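Local atomic coordinates of hypothetical protein (Pseudomonas aeruginosa, PDB entry 4HSP), a protein that is of unknown function, belongs to the DUF3299 family in the OB clan and probably carries an N-terminal signal sequence in its natural form. Residues A[3-16]-A[47-60]. Numbering follows the deposited sequence.
With SO4 (sulfate ion), chain B; EDO (1,2-ethanediol), chain G; EDO (1,2-ethanediol), chain E; EDO (1,2-ethanediol), chain D.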
ATOM      1  N   PRO A   3      19.123  -8.816  22.970  1.00 66.25           N
ATOM      2  CA  PRO A   3      18.953  -9.901  22.000  1.00 63.53           C
ATOM      3  C   PRO A   3      20.163 -10.091  21.086  1.00 65.22           C
ATOM      4  O   PRO A   3      20.845  -9.119  20.724  1.00 64.78           O
ATOM      5  CB  PRO A   3      17.724  -9.473  21.203  1.00 64.05           C
ATOM      6  CG  PRO A   3      17.703  -8.000  21.318  1.00 69.04           C
ATOM      7  CD  PRO A   3      18.287  -7.646  22.632  1.00 66.96           C
ATOM      8  N   ARG A   4      20.421 -11.369  20.727  1.00 59.85           N
ATOM      9  CA  ARG A   4      21.440 -11.806  19.756  1.00 56.94           C
ATOM     10  C   ARG A   4      20.860 -11.523  18.386  1.00 56.96           C
ATOM     11  O   ARG A   4      19.796 -12.044  18.072  1.00 53.89           O
ATOM     12  CB  ARG A   4      21.760 -13.332  19.891  1.00 55.08           C
ATOM     13  CG  ARG A   4      22.334 -13.768  21.231  1.00 77.25           C
ATOM     14  CD  ARG A   4      21.787 -15.085  21.793  1.00 88.29           C
ATOM     15  NE  ARG A   4      22.653 -16.238  21.510  1.00 93.62           N
ATOM     16  CZ  ARG A   4      22.940 -17.220  22.366  1.00 98.65           C
ATOM     17  NH1 ARG A   4      22.458 -17.198  23.605  1.00 84.45           N
ATOM     18  NH2 ARG A   4      23.729 -18.222  21.995  1.00 78.58           N
ATOM     19  N   GLU A   5      21.508 -10.684  17.581  1.00 53.97           N
ATOM     20  CA  GLU A   5      21.038 -10.427  16.223  1.00 50.51           C
ATOM     21  C   GLU A   5      21.317 -11.643  15.355  1.00 53.81           C
ATOM     22  O   GLU A   5      22.407 -12.192  15.374  1.00 55.40           O
ATOM     23  CB  GLU A   5      21.664  -9.168  15.618  1.00 50.72           C
ATOM     24  CG  GLU A   5      21.128  -8.872  14.226  1.00 58.51           C
ATOM     25  CD  GLU A   5      21.721  -7.701  13.474  1.00 69.93           C
ATOM     26  OE1 GLU A   5      22.415  -6.863  14.094  1.00 58.88           O
ATOM     27  OE2 GLU A   5      21.450  -7.602  12.258  1.00 62.05           O
ATOM     28  N   LEU A   6      20.318 -12.056  14.602  1.00 50.75           N
ATOM     29  CA  LEU A   6      20.403 -13.168  13.667  1.00 49.46           C
ATOM     30  C   LEU A   6      20.275 -12.677  12.235  1.00 49.78           C
ATOM     31  O   LEU A   6      19.762 -11.588  11.997  1.00 47.53           O
ATOM     32  CB  LEU A   6      19.286 -14.197  13.953  1.00 49.44           C
ATOM     33  CG  LEU A   6      19.270 -14.894  15.335  1.00 54.64           C
ATOM     34  CD1 LEU A   6      18.110 -15.891  15.394  1.00 54.75           C
ATOM     35  CD2 LEU A   6      20.597 -15.595  15.625  1.00 53.59           C
ATOM     36  N   THR A   7      20.788 -13.468  11.284  1.00 45.98           N
ATOM     37  CA  THR A   7      20.597 -13.281   9.850  1.00 43.75           C
ATOM     38  C   THR A   7      19.726 -14.448   9.432  1.00 49.96           C
ATOM     39  O   THR A   7      19.719 -15.465  10.124  1.00 51.50           O
ATOM     40  CB  THR A   7      21.916 -13.209   9.083  1.00 49.59           C
ATOM     41  OG1 THR A   7      22.521 -14.509   9.048  1.00 53.09           O
ATOM     42  CG2 THR A   7      22.877 -12.140   9.625  1.00 45.87           C
ATOM     43  N   TRP A   8      19.036 -14.357   8.286  1.00 45.56           N
ATOM     44  CA  TRP A   8      18.229 -15.475   7.834  1.00 43.91           C
ATOM     45  C   TRP A   8      19.070 -16.703   7.513  1.00 48.68           C
ATOM     46  O   TRP A   8      18.584 -17.804   7.710  1.00 49.94           O
ATOM     47  CB  TRP A   8      17.383 -15.067   6.637  1.00 41.65           C
ATOM     48  CG  TRP A   8      16.234 -14.211   7.075  1.00 41.92           C
ATOM     49  CD1 TRP A   8      16.198 -12.846   7.121  1.00 44.78           C
ATOM     50  CD2 TRP A   8      15.044 -14.666   7.725  1.00 40.97           C
ATOM     51  NE1 TRP A   8      14.994 -12.425   7.637  1.00 44.17           N
ATOM     52  CE2 TRP A   8      14.251 -13.525   7.987  1.00 45.26           C
ATOM     53  CE3 TRP A   8      14.526 -15.935   8.028  1.00 41.33           C
ATOM     54  CZ2 TRP A   8      12.966 -13.617   8.539  1.00 44.39           C
ATOM     55  CZ3 TRP A   8      13.263 -16.024   8.590  1.00 42.87           C
ATOM     56  CH2 TRP A   8      12.499 -14.876   8.848  1.00 43.76           C
ATOM     57  N   SER A   9      20.327 -16.527   7.081  1.00 45.68           N
ATOM     58  CA  SER A   9      21.222 -17.647   6.750  1.00 46.58           C
ATOM     59  C   SER A   9      21.631 -18.452   7.987  1.00 52.07           C
ATOM     60  O   SER A   9      22.004 -19.612   7.829  1.00 52.11           O
ATOM     61  CB  SER A   9      22.469 -17.171   6.006  1.00 49.29           C
ATOM     62  OG  SER A   9      23.188 -16.213   6.763  1.00 62.66           O
ATOM     63  N   GLN A  10      21.545 -17.855   9.215  1.00 48.80           N
ATOM     64  CA  GLN A  10      21.875 -18.540  10.478  1.00 47.92           C
ATOM     65  C   GLN A  10      20.732 -19.496  10.892  1.00 51.51           C
ATOM     66  O   GLN A  10      20.887 -20.288  11.827  1.00 52.17           O
ATOM     67  CB  GLN A  10      22.154 -17.537  11.597  1.00 49.51           C
ATOM     68  CG  GLN A  10      23.458 -16.755  11.461  1.00 52.54           C
ATOM     69  CD  GLN A  10      23.582 -15.749  12.573  1.00 70.14           C
ATOM     70  OE1 GLN A  10      23.242 -14.580  12.429  1.00 69.99           O
ATOM     71  NE2 GLN A  10      24.010 -16.191  13.730  1.00 71.91           N
ATOM     72  N   LEU A  11      19.596 -19.440  10.170  1.00 45.77           N
ATOM     73  CA  LEU A  11      18.442 -20.278  10.451  1.00 45.15           C
ATOM     74  C   LEU A  11      18.478 -21.533   9.592  1.00 49.49           C
ATOM     75  O   LEU A  11      17.633 -22.403   9.762  1.00 51.24           O
ATOM     76  CB  LEU A  11      17.142 -19.474  10.236  1.00 44.13           C
ATOM     77  CG  LEU A  11      16.532 -18.778  11.461  1.00 47.00           C
ATOM     78  CD1 LEU A  11      17.540 -17.833  12.169  1.00 45.46           C
ATOM     79  CD2 LEU A  11      15.264 -18.066  11.078  1.00 46.03           C
ATOM     80  N   ILE A  12      19.469 -21.638   8.699  1.00 45.35           N
ATOM     81  CA  ILE A  12      19.675 -22.799   7.840  1.00 45.70           C
ATOM     82  C   ILE A  12      20.884 -23.572   8.376  1.00 55.10           C
ATOM     83  O   ILE A  12      21.999 -23.033   8.376  1.00 56.45           O
ATOM     84  CB  ILE A  12      19.822 -22.454   6.328  1.00 46.99           C
ATOM     85  CG1 ILE A  12      18.580 -21.698   5.790  1.00 44.89           C
ATOM     86  CG2 ILE A  12      20.046 -23.735   5.532  1.00 48.55           C
ATOM     87  CD1 ILE A  12      18.747 -21.092   4.489  1.00 46.73           C
ATOM     88  N   PRO A  13      20.693 -24.834   8.840  1.00 53.41           N
ATOM     89  CA  PRO A  13      21.830 -25.604   9.355  1.00 54.50           C
ATOM     90  C   PRO A  13      22.834 -25.969   8.267  1.00 59.91           C
ATOM     91  O   PRO A  13      22.512 -25.964   7.079  1.00 60.19           O
ATOM     92  CB  PRO A  13      21.170 -26.856   9.941  1.00 56.92           C
ATOM     93  CG  PRO A  13      19.927 -26.973   9.303  1.00 60.14           C
ATOM     94  CD  PRO A  13      19.445 -25.606   8.961  1.00 54.56           C
ATOM     95  N   ALA A  14      24.068 -26.230   8.689  1.00 56.41           N
ATOM     96  CA  ALA A  14      25.174 -26.640   7.834  1.00 55.25           C
ATOM     97  C   ALA A  14      24.784 -27.925   7.093  1.00 58.65           C
ATOM     98  O   ALA A  14      24.322 -28.887   7.728  1.00 58.92           O
ATOM     99  CB  ALA A  14      26.412 -26.859   8.690  1.00 56.40           C
ATOM    100  N   GLY A  15      24.888 -27.886   5.764  1.00 53.62           N
ATOM    101  CA  GLY A  15      24.562 -29.021   4.908  1.00 53.83           C
ATOM    102  C   GLY A  15      23.167 -28.991   4.321  1.00 57.08           C
ATOM    103  O   GLY A  15      22.916 -29.637   3.289  1.00 56.69           O
ATOM    104  N   ALA A  16      22.258 -28.214   4.952  1.00 52.54           N
ATOM    105  CA  ALA A  16      20.879 -28.080   4.485  1.00 52.09           C
ATOM    106  C   ALA A  16      20.820 -27.229   3.201  1.00 57.98           C
ATOM    107  O   ALA A  16      21.689 -26.372   2.998  1.00 58.20           O
ATOM    108  CB  ALA A  16      19.997 -27.475   5.572  1.00 51.83           C
ATOM    109  N   PRO A  47      15.262 -28.654   7.392  1.00 48.74           N
ATOM    110  CA  PRO A  47      16.066 -28.797   8.638  1.00 48.42           C
ATOM    111  C   PRO A  47      16.249 -27.468   9.408  1.00 52.29           C
ATOM    112  O   PRO A  47      16.365 -26.401   8.803  1.00 50.79           O
ATOM    113  CB  PRO A  47      17.408 -29.326   8.132  1.00 49.78           C
ATOM    114  CG  PRO A  47      17.103 -29.950   6.816  1.00 54.40           C
ATOM    115  CD  PRO A  47      16.029 -29.106   6.213  1.00 49.21           C
ATOM    116  N   VAL A  48      16.231 -27.538  10.748  1.00 50.63           N
ATOM    117  CA  VAL A  48      16.340 -26.375  11.646  1.00 50.44           C
ATOM    118  C   VAL A  48      17.629 -26.424  12.506  1.00 56.37           C
ATOM    119  O   VAL A  48      18.186 -27.510  12.725  1.00 57.09           O
ATOM    120  CB  VAL A  48      15.075 -26.228  12.551  1.00 54.85           C
ATOM    121  CG1 VAL A  48      13.832 -25.931  11.722  1.00 52.56           C
ATOM    122  CG2 VAL A  48      14.867 -27.450  13.457  1.00 56.55           C
ATOM    123  N   VAL A  49      18.097 -25.236  12.970  1.00 52.67           N
ATOM    124  CA  VAL A  49      19.277 -25.067  13.837  1.00 52.64           C
ATOM    125  C   VAL A  49      18.786 -25.169  15.270  1.00 59.30           C
ATOM    126  O   VAL A  49      18.257 -24.194  15.815  1.00 58.68           O
ATOM    127  CB  VAL A  49      20.048 -23.745  13.566  1.00 54.76           C
ATOM    128  CG1 VAL A  49      21.288 -23.627  14.445  1.00 55.05           C
ATOM    129  CG2 VAL A  49      20.418 -23.617  12.092  1.00 53.25           C
ATOM    130  N   LYS A  50      18.945 -26.364  15.870  1.00 58.41           N
ATOM    131  CA  LYS A  50      18.491 -26.673  17.223  1.00 61.02           C
ATOM    132  C   LYS A  50      19.209 -25.856  18.321  1.00 63.86           C
ATOM    133  O   LYS A  50      18.647 -25.705  19.405  1.00 64.01           O
ATOM    134  CB  LYS A  50      18.667 -28.174  17.509  1.00 67.66           C
ATOM    135  CG  LYS A  50      17.742 -29.092  16.695  1.00 90.87           C
ATOM    136  CD  LYS A  50      18.059 -30.552  17.034  1.00110.59           C
ATOM    137  CE  LYS A  50      17.293 -31.570  16.222  1.00121.89           C
ATOM    138  NZ  LYS A  50      17.648 -32.957  16.635  1.00131.47           N
ATOM    139  N   ALA A  51      20.422 -25.312  18.047  1.00 58.91           N
ATOM    140  CA  ALA A  51      21.188 -24.516  19.028  1.00 58.98           C
ATOM    141  C   ALA A  51      20.577 -23.122  19.261  1.00 63.85           C
ATOM    142  O   ALA A  51      21.041 -22.370  20.123  1.00 65.80           O
ATOM    143  CB  ALA A  51      22.639 -24.375  18.582  1.00 58.66           C
ATOM    144  N   LEU A  52      19.546 -22.788  18.499  1.00 59.50           N
ATOM    145  CA  LEU A  52      18.877 -21.504  18.602  1.00 58.93           C
ATOM    146  C   LEU A  52      17.754 -21.543  19.633  1.00 64.19           C
ATOM    147  O   LEU A  52      17.254 -20.487  20.003  1.00 64.83           O
ATOM    148  CB  LEU A  52      18.315 -21.082  17.212  1.00 56.30           C
ATOM    149  CG  LEU A  52      19.342 -20.766  16.087  1.00 59.06           C
ATOM    150  CD1 LEU A  52      18.650 -20.369  14.804  1.00 56.35           C
ATOM    151  CD2 LEU A  52      20.373 -19.690  16.501  1.00 59.37           C
ATOM    152  N   ASP A  53      17.366 -22.740  20.102  1.00 61.85           N
ATOM    153  CA  ASP A  53      16.228 -22.911  21.005  1.00 64.02           C
ATOM    154  C   ASP A  53      16.433 -22.251  22.350  1.00 68.95           C
ATOM    155  O   ASP A  53      17.395 -22.556  23.047  1.00 71.73           O
ATOM    156  CB  ASP A  53      15.876 -24.402  21.204  1.00 67.79           C
ATOM    157  CG  ASP A  53      14.513 -24.648  21.853  1.00 77.70           C
ATOM    158  OD1 ASP A  53      13.492 -24.187  21.290  1.00 76.89           O
ATOM    159  OD2 ASP A  53      14.467 -25.334  22.903  1.00 85.81           O
ATOM    160  N   GLY A  54      15.504 -21.368  22.704  1.00 63.16           N
ATOM    161  CA  GLY A  54      15.495 -20.676  23.990  1.00 63.34           C
ATOM    162  C   GLY A  54      16.260 -19.377  24.069  1.00 64.92           C
ATOM    163  O   GLY A  54      16.278 -18.752  25.124  1.00 66.49           O
ATOM    164  N   ILE A  55      16.893 -18.940  22.980  1.00 60.18           N
ATOM    165  CA  ILE A  55      17.687 -17.703  23.056  1.00 59.22           C
ATOM    166  C   ILE A  55      16.785 -16.455  22.918  1.00 63.98           C
ATOM    167  O   ILE A  55      15.640 -16.558  22.474  1.00 61.93           O
ATOM    168  CB  ILE A  55      18.854 -17.692  22.004  1.00 59.01           C
ATOM    169  CG1 ILE A  55      18.343 -17.428  20.568  1.00 55.43           C
ATOM    170  CG2 ILE A  55      19.767 -18.951  22.105  1.00 57.36           C
ATOM    171  CD1 ILE A  55      19.371 -17.004  19.624  1.00 53.91           C
ATOM    172  N   GLU A  56      17.319 -15.288  23.309  1.00 61.43           N
ATOM    173  CA  GLU A  56      16.708 -13.974  23.106  1.00 60.71           C
ATOM    174  C   GLU A  56      17.277 -13.514  21.775  1.00 61.23           C
ATOM    175  O   GLU A  56      18.482 -13.317  21.670  1.00 61.39           O
ATOM    176  CB  GLU A  56      17.046 -13.019  24.283  1.00 64.45           C
ATOM    177  CG  GLU A  56      15.934 -12.065  24.699  1.00 78.97           C
ATOM    178  CD  GLU A  56      14.626 -12.689  25.164  1.00 96.18           C
ATOM    179  OE1 GLU A  56      14.656 -13.796  25.754  1.00 77.36           O
ATOM    180  OE2 GLU A  56      13.569 -12.049  24.956  1.00 89.57           O
ATOM    181  N   ALA A  57      16.465 -13.468  20.728  1.00 56.13           N
ATOM    182  CA  ALA A  57      16.971 -13.142  19.381  1.00 53.68           C
ATOM    183  C   ALA A  57      16.332 -11.895  18.778  1.00 57.54           C
ATOM    184  O   ALA A  57      15.326 -11.409  19.275  1.00 58.69           O
ATOM    185  CB  ALA A  57      16.772 -14.329  18.446  1.00 52.39           C
ATOM    186  N   LYS A  58      16.941 -11.381  17.708  1.00 53.32           N
ATOM    187  CA  LYS A  58      16.513 -10.196  16.961  1.00 52.80           C
ATOM    188  C   LYS A  58      16.713 -10.514  15.472  1.00 56.32           C
ATOM    189  O   LYS A  58      17.809 -10.877  15.036  1.00 54.16           O
ATOM    190  CB  LYS A  58      17.327  -8.984  17.436  1.00 55.76           C
ATOM    191  CG  LYS A  58      17.106  -7.678  16.706  1.00 58.66           C
ATOM    192  CD  LYS A  58      18.277  -6.756  17.030  1.00 64.73           C
ATOM    193  CE  LYS A  58      18.054  -5.331  16.617  1.00 76.51           C
ATOM    194  NZ  LYS A  58      19.262  -4.514  16.883  1.00 87.86           N
ATOM    195  N   LEU A  59      15.648 -10.443  14.711  1.00 53.19           N
ATOM    196  CA  LEU A  59      15.710 -10.788  13.296  1.00 51.06           C
ATOM    197  C   LEU A  59      14.952  -9.761  12.447  1.00 53.00           C
ATOM    198  O   LEU A  59      13.893  -9.297  12.893  1.00 52.76           O
ATOM    199  CB  LEU A  59      15.075 -12.185  13.174  1.00 50.55           C
ATOM    200  CG  LEU A  59      15.204 -13.010  11.910  1.00 53.57           C
ATOM    201  CD1 LEU A  59      16.663 -13.250  11.501  1.00 49.79           C
ATOM    202  CD2 LEU A  59      14.505 -14.342  12.129  1.00 59.24           C
ATOM    203  N   PRO A  60      15.475  -9.350  11.252  1.00 48.84           N
ATOM    204  CA  PRO A  60      14.707  -8.405  10.406  1.00 47.86           C
ATOM    205  C   PRO A  60      13.797  -9.158   9.429  1.00 49.67           C
ATOM    206  O   PRO A  60      14.063 -10.313   9.081  1.00 47.14           O
ATOM    207  CB  PRO A  60      15.809  -7.649   9.672  1.00 48.56           C
ATOM    208  CG  PRO A  60      16.903  -8.701   9.501  1.00 50.83           C
ATOM    209  CD  PRO A  60      16.733  -9.751  10.574  1.00 47.67           C
TER
HETATM  210  S   SO4 B 201      20.306 -16.244  25.908  0.50 66.04           S
HETATM  211  O1  SO4 B 201      19.855 -14.976  26.490  0.50 66.85           O
HETATM  212  O2  SO4 B 201      20.097 -16.115  24.478  0.50 69.84           O
HETATM  213  O3  SO4 B 201      21.738 -16.486  26.118  0.50 64.29           O
HETATM  214  O4  SO4 B 201      19.513 -17.337  26.478  0.50 65.74           O
HETATM  215  C1  EDO G 206      25.114 -20.447   8.827  1.00 81.85           C
HETATM  216  O1  EDO G 206      25.327 -19.031   8.846  1.00 83.10           O
HETATM  217  C2  EDO G 206      24.627 -20.985  10.211  1.00 79.47           C
HETATM  218  O2  EDO G 206      24.121 -22.316  10.076  1.00 76.77           O
HETATM  219  C1  EDO E 204      23.728 -27.291  12.396  1.00 81.33           C
HETATM  220  O1  EDO E 204      24.336 -26.035  12.019  1.00 81.09           O
HETATM  221  C2  EDO E 204      22.482 -27.053  13.324  1.00 79.02           C
HETATM  222  O2  EDO E 204      21.718 -28.236  13.606  1.00 77.19           O
HETATM  223  C1  EDO D 203      24.714 -10.003  12.966  1.00 66.82           C
HETATM  224  O1  EDO D 203      25.734  -9.346  13.696  1.00 69.59           O
HETATM  225  C2  EDO D 203      25.209 -11.388  12.509  1.00 68.37           C
HETATM  226  O2  EDO D 203      24.609 -12.390  13.314  1.00 70.17           O
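R4 and L6 bond through their backbones to the first residues of strand 55-68, which run parallel to strand 4-5. R4 N reaches E56 O (2.9 Å), K58 N returns a more bent bond to R4 O, and L6 N meets K58 O almost straight at 171°. The ladder ends there, but W8 adds a side-chain rung: its indole NE1 donates to P60 O at 2.7 Å, with the acceptor tilted from the ring plane. As P60 has no N-H, its carbonyl is its one backbone hydrogen-bonding group.

Apolar packing follows. L59 CD2 sits over the face of the W8 six-membered ring, 3.9 Å from its centroid, a CH-pi contact. L59 swings CG away from its own N (chi1 -167°), and chi2 near 56° then turns CD1 against L6 CB and CD2 toward W8 and L11 CD2, which it meets tip to tip. L6 CD1 lies 3.7 Å from A57 CB, a methyl small enough to leave room for it, and L6 CD2 slides past L52. Branched leucines suit this core, since each can touch two neighbours. Farther along, V49 CG2 packs on P13 CD, and the P13 ring crosses that of P47 (P13 CG to P47 CB 3.6 Å), rigid rings that fit a segment without strand pairing.

Charge gathers at the other end. I55 CG2 lies over the R4 guanidinium face, and R4 NH1 bonds O2 of a sulfate probably from the crystallisation liquor; E56 N grips the same oxygen.

K58 makes a cation-pi contact with W116, and E5 OE2 accepts a bond from H26 N of the second subunit. The start of strand 55-68 lies between strand 4-5, on one edge, and strands 115-118 and 120-122, on the other, with G54 and I55 forming a G1 beta bulge opposite F121; the strand also pairs with 73-80.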